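Local coordinates for glutathione s-transferase S2 (Nilaparvata lugens, PDB 5H5L), which binds glutathione and probably conjugates it to electrophilic substrates as a sigma-class glutathione transferase, and is also named prostaglandin D synthase, at residues Tyr4-Phe9 with Phe29-Ile34. Residues are numbered along the deposited sequence; the frame is centred on the assembly and turned at random.
Sequences YKLTYF and FEDNRI. With GSH (glutathione), chain E.
Lys-5 and Glu-30 run side by side off the same face of two parallel strands, both chains fully extended with CG anti to the backbone N. The methylenes of Lys-5 lie along the Glu-30 carboxylate, CE coming to 3.6 Å from OE2. The charged tips stop short of a salt bridge, NZ lying 4.1 Å from OE2, and a water joins them, accepting from Lys-5 NZ and donating to Glu-30 OE2 at 2.7 Å. An alanine in place of Lys-5 would probably leave the Glu-30 carboxylate without its nearby positive charge and the bridging water without the ammonium that donates to it, and uncover the flank where the methylenes lay.

Farther along this face, Asn-32 presents the edge of its amide to Thr-7: ND2 donates to OG1 at 3.0 Å, nearly straight at 172° and in the amide plane. With OG1 anti to its own carbonyl carbon (chi1 -58°), Thr-7 sets the hydroxyl beside that amide and leaves CG2 against Ile-34 CG1, 3.7 Å away. On the other face Leu-6 CD2 rests against Asp-31 OD1, while Arg-33 NE reaches back along its own strand to Asp-31 OD2 in a salt bridge of 2.9 Å. Backbone bonds alternate between the strands, from Glu-30 N to Tyr-4 O through to a weak one from Ile-34 N to Tyr-8 O.

Tyr-8 carries this second face into the glutathione site: its OH, hydrogen-bonded to Leu-14 N, lies 3.2 Å from the ligand SG2, which sits at the ring edge. The two strands and the intervening helix 15-25 form the opening beta-alpha-beta unit of the thioredoxin-like domain; the helix packs over Tyr-4, Leu-6 and Phe-29, its Arg-19 salt-bridged to Asp-31, and strand 53-56 flanks strand 4-9 antiparallel.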
ATOM      1  N   TYR B   4     -23.491   0.010   3.175  1.00 21.83           N
ATOM      2  CA  TYR B   4     -22.273  -0.680   2.801  1.00 23.20           C
ATOM      3  C   TYR B   4     -22.630  -1.886   1.976  1.00 24.11           C
ATOM      4  O   TYR B   4     -23.428  -2.726   2.406  1.00 26.40           O
ATOM      5  CB  TYR B   4     -21.508  -1.145   4.024  1.00 19.67           C
ATOM      6  CG  TYR B   4     -20.963  -0.037   4.874  1.00 26.20           C
ATOM      7  CD1 TYR B   4     -19.859   0.711   4.465  1.00 25.82           C
ATOM      8  CD2 TYR B   4     -21.495   0.220   6.108  1.00 18.02           C
ATOM      9  CE1 TYR B   4     -19.353   1.716   5.266  1.00 24.08           C
ATOM     10  CE2 TYR B   4     -20.992   1.226   6.915  1.00 33.87           C
ATOM     11  CZ  TYR B   4     -19.909   1.967   6.485  1.00 23.59           C
ATOM     12  OH  TYR B   4     -19.401   2.967   7.284  1.00 24.87           O
ATOM     13  N   LYS B   5     -21.990  -2.000   0.829  1.00 17.26           N
ATOM     14  CA  LYS B   5     -22.123  -3.167  -0.032  1.00 15.62           C
ATOM     15  C   LYS B   5     -20.731  -3.558  -0.478  1.00 21.68           C
ATOM     16  O   LYS B   5     -20.077  -2.773  -1.159  1.00 20.71           O
ATOM     17  CB  LYS B   5     -23.025  -2.843  -1.221  1.00 24.39           C
ATOM     18  CG  LYS B   5     -23.049  -3.874  -2.324  1.00 33.64           C
ATOM     19  CD  LYS B   5     -24.016  -3.445  -3.436  1.00 41.09           C
ATOM     20  CE  LYS B   5     -23.941  -4.378  -4.627  1.00 51.32           C
ATOM     21  NZ  LYS B   5     -25.005  -4.063  -5.648  1.00 55.53           N
ATOM     22  N   LEU B   6     -20.270  -4.743  -0.078  1.00 19.99           N
ATOM     23  CA  LEU B   6     -18.968  -5.275  -0.465  1.00 14.02           C
ATOM     24  C   LEU B   6     -19.106  -6.268  -1.603  1.00 22.20           C
ATOM     25  O   LEU B   6     -19.900  -7.205  -1.511  1.00 21.70           O
ATOM     26  CB  LEU B   6     -18.291  -5.950   0.739  1.00 19.94           C
ATOM     27  CG  LEU B   6     -16.996  -6.718   0.487  1.00 21.13           C
ATOM     28  CD1 LEU B   6     -15.861  -5.732   0.127  1.00 19.25           C
ATOM     29  CD2 LEU B   6     -16.589  -7.571   1.737  1.00 21.73           C
ATOM     30  N   THR B   7     -18.324  -6.075  -2.668  1.00 17.04           N
ATOM     31  CA  THR B   7     -18.209  -7.033  -3.747  1.00 20.69           C
ATOM     32  C   THR B   7     -16.822  -7.626  -3.721  1.00 27.93           C
ATOM     33  O   THR B   7     -15.833  -6.899  -3.841  1.00 20.65           O
ATOM     34  CB  THR B   7     -18.470  -6.382  -5.112  1.00 26.99           C
ATOM     35  OG1 THR B   7     -19.770  -5.801  -5.117  1.00 28.74           O
ATOM     36  CG2 THR B   7     -18.344  -7.388  -6.237  1.00 28.38           C
ATOM     37  N   TYR B   8     -16.759  -8.949  -3.626  1.00 17.42           N
ATOM     38  CA  TYR B   8     -15.521  -9.685  -3.724  1.00 26.96           C
ATOM     39  C   TYR B   8     -15.907 -11.090  -4.175  1.00 27.80           C
ATOM     40  O   TYR B   8     -17.083 -11.400  -4.341  1.00 31.04           O
ATOM     41  CB  TYR B   8     -14.751  -9.675  -2.387  1.00 23.49           C
ATOM     42  CG  TYR B   8     -13.381 -10.281  -2.493  1.00 28.04           C
ATOM     43  CD1 TYR B   8     -12.362  -9.612  -3.150  1.00 23.62           C
ATOM     44  CD2 TYR B   8     -13.098 -11.524  -1.944  1.00 26.66           C
ATOM     45  CE1 TYR B   8     -11.110 -10.170  -3.270  1.00 23.07           C
ATOM     46  CE2 TYR B   8     -11.834 -12.087  -2.065  1.00 23.10           C
ATOM     47  CZ  TYR B   8     -10.853 -11.404  -2.723  1.00 28.51           C
ATOM     48  OH  TYR B   8      -9.587 -11.931  -2.857  1.00 29.23           O
ATOM     49  N   PHE B   9     -14.901 -11.911  -4.419  1.00 28.14           N
ATOM     50  CA  PHE B   9     -15.117 -13.296  -4.770  1.00 31.93           C
ATOM     51  C   PHE B   9     -15.679 -14.079  -3.583  1.00 36.37           C
ATOM     52  O   PHE B   9     -15.725 -13.605  -2.436  1.00 27.49           O
ATOM     53  CB  PHE B   9     -13.815 -13.918  -5.239  1.00 32.26           C
ATOM     54  CG  PHE B   9     -13.284 -13.339  -6.515  1.00 37.24           C
ATOM     55  CD1 PHE B   9     -13.960 -13.511  -7.704  1.00 38.98           C
ATOM     56  CD2 PHE B   9     -12.087 -12.650  -6.529  1.00 40.75           C
ATOM     57  CE1 PHE B   9     -13.454 -12.996  -8.898  1.00 42.12           C
ATOM     58  CE2 PHE B   9     -11.574 -12.129  -7.717  1.00 44.56           C
ATOM     59  CZ  PHE B   9     -12.264 -12.301  -8.897  1.00 39.64           C
ATOM     60  N   PHE B  29     -24.287  -4.904   6.400  1.00 26.41           N
ATOM     61  CA  PHE B  29     -23.690  -4.696   5.112  1.00 28.67           C
ATOM     62  C   PHE B  29     -24.072  -5.843   4.209  1.00 29.22           C
ATOM     63  O   PHE B  29     -24.219  -6.986   4.652  1.00 28.28           O
ATOM     64  CB  PHE B  29     -22.170  -4.568   5.225  1.00 24.61           C
ATOM     65  CG  PHE B  29     -21.456  -5.839   5.593  1.00 22.01           C
ATOM     66  CD1 PHE B  29     -21.248  -6.179   6.916  1.00 28.70           C
ATOM     67  CD2 PHE B  29     -20.932  -6.638   4.624  1.00 21.41           C
ATOM     68  CE1 PHE B  29     -20.542  -7.339   7.238  1.00 24.97           C
ATOM     69  CE2 PHE B  29     -20.223  -7.777   4.923  1.00 25.91           C
ATOM     70  CZ  PHE B  29     -20.016  -8.122   6.228  1.00 20.15           C
ATOM     71  N   GLU B  30     -24.216  -5.522   2.929  1.00 25.14           N
ATOM     72  CA  GLU B  30     -24.413  -6.541   1.922  1.00 24.76           C
ATOM     73  C   GLU B  30     -23.081  -7.172   1.573  1.00 30.85           C
ATOM     74  O   GLU B  30     -22.130  -6.477   1.185  1.00 27.87           O
ATOM     75  CB  GLU B  30     -25.070  -5.943   0.675  1.00 25.01           C
ATOM     76  CG  GLU B  30     -25.275  -6.959  -0.423  1.00 27.32           C
ATOM     77  CD  GLU B  30     -25.915  -6.363  -1.662  1.00 36.95           C
ATOM     78  OE1 GLU B  30     -26.663  -5.376  -1.540  1.00 44.38           O
ATOM     79  OE2 GLU B  30     -25.649  -6.882  -2.763  1.00 40.88           O
ATOM     80  N   ASP B  31     -23.028  -8.496   1.687  1.00 22.33           N
ATOM     81  CA  ASP B  31     -21.839  -9.289   1.380  1.00 24.33           C
ATOM     82  C   ASP B  31     -22.037  -9.911   0.005  1.00 36.34           C
ATOM     83  O   ASP B  31     -22.379 -11.086  -0.142  1.00 35.62           O
ATOM     84  CB  ASP B  31     -21.613 -10.349   2.456  1.00 28.13           C
ATOM     85  CG  ASP B  31     -20.260 -11.003   2.369  1.00 32.00           C
ATOM     86  OD1 ASP B  31     -19.319 -10.362   1.864  1.00 26.82           O
ATOM     87  OD2 ASP B  31     -20.127 -12.170   2.811  1.00 27.71           O
ATOM     88  N   ASN B  32     -21.795  -9.101  -1.025  1.00 29.69           N
ATOM     89  CA  ASN B  32     -22.000  -9.511  -2.414  1.00 29.79           C
ATOM     90  C   ASN B  32     -20.825 -10.351  -2.907  1.00 34.67           C
ATOM     91  O   ASN B  32     -19.754  -9.813  -3.211  1.00 36.05           O
ATOM     92  CB  ASN B  32     -22.209  -8.262  -3.277  1.00 32.79           C
ATOM     93  CG  ASN B  32     -22.546  -8.590  -4.706  1.00 41.14           C
ATOM     94  OD1 ASN B  32     -23.381  -9.457  -4.973  1.00 43.63           O
ATOM     95  ND2 ASN B  32     -21.886  -7.909  -5.647  1.00 39.56           N
ATOM     96  N   ARG B  33     -21.031 -11.676  -3.023  1.00 31.23           N
ATOM     97  CA  ARG B  33     -19.986 -12.630  -3.391  1.00 31.23           C
ATOM     98  C   ARG B  33     -20.105 -13.088  -4.839  1.00 35.26           C
ATOM     99  O   ARG B  33     -21.202 -13.371  -5.329  1.00 50.16           O
ATOM    100  CB  ARG B  33     -20.009 -13.858  -2.472  1.00 38.37           C
ATOM    101  CG  ARG B  33     -19.722 -13.526  -1.020  1.00 36.20           C
ATOM    102  CD  ARG B  33     -19.869 -14.716  -0.046  1.00 36.67           C
ATOM    103  NE  ARG B  33     -19.206 -14.368   1.207  1.00 47.08           N
ATOM    104  CZ  ARG B  33     -18.083 -14.904   1.683  1.00 36.87           C
ATOM    105  NH1 ARG B  33     -17.435 -15.891   1.077  1.00 31.36           N
ATOM    106  NH2 ARG B  33     -17.590 -14.409   2.792  1.00 41.91           N
ATOM    107  N   ILE B  34     -18.958 -13.212  -5.498  1.00 34.60           N
ATOM    108  CA  ILE B  34     -18.870 -13.447  -6.931  1.00 39.44           C
ATOM    109  C   ILE B  34     -18.239 -14.799  -7.172  1.00 42.85           C
ATOM    110  O   ILE B  34     -17.175 -15.102  -6.613  1.00 41.07           O
ATOM    111  CB  ILE B  34     -18.028 -12.370  -7.640  1.00 41.04           C
ATOM    112  CG1 ILE B  34     -18.512 -10.989  -7.263  1.00 37.07           C
ATOM    113  CG2 ILE B  34     -18.071 -12.564  -9.155  1.00 42.92           C
ATOM    114  CD1 ILE B  34     -19.961 -10.726  -7.612  1.00 43.75           C
TER
HETATM  115  N1  GSH E 301      -4.264  -3.517  -4.118  1.00 21.87           N
HETATM  116  CA1 GSH E 301      -5.567  -4.141  -4.312  1.00 21.45           C
HETATM  117  C1  GSH E 301      -6.256  -4.286  -2.945  1.00 17.77           C
HETATM  118  O11 GSH E 301      -5.545  -4.421  -1.897  1.00 19.57           O
HETATM  119  O12 GSH E 301      -7.520  -4.282  -2.846  1.00 15.85           O
HETATM  120  CB1 GSH E 301      -5.373  -5.570  -4.888  1.00 20.78           C
HETATM  121  CG1 GSH E 301      -6.741  -6.083  -5.309  1.00 23.51           C
HETATM  122  CD1 GSH E 301      -6.574  -7.452  -6.043  1.00 33.39           C
HETATM  123  OE1 GSH E 301      -5.505  -7.901  -6.285  1.00 27.73           O
HETATM  124  N2  GSH E 301      -7.788  -8.177  -6.431  1.00 34.88           N
HETATM  125  CA2 GSH E 301      -7.649  -9.467  -7.096  1.00 37.04           C
HETATM  126  C2  GSH E 301      -8.475  -9.455  -8.369  1.00 30.55           C
HETATM  127  O2  GSH E 301      -9.372  -8.689  -8.487  1.00 29.65           O
HETATM  128  CB2 GSH E 301      -8.221 -10.516  -6.168  1.00 35.62           C
HETATM  129  SG2 GSH E 301      -7.356 -10.524  -4.602  1.00 37.23           S
HETATM  130  N3  GSH E 301      -8.173 -10.430  -9.405  1.00 40.18           N
HETATM  131  CA3 GSH E 301      -8.982 -10.468 -10.618  1.00 42.21           C
HETATM  132  C3  GSH E 301      -8.245  -9.801 -11.763  1.00 41.30           C
HETATM  133  O31 GSH E 301      -7.130  -9.259 -11.584  1.00 42.63           O
HETATM  134  O32 GSH E 301      -8.783  -9.815 -12.882  1.00 45.76           O
HETATM  135  O   HOH W   1     -27.142  -5.819  -4.752  1.00 39.43           O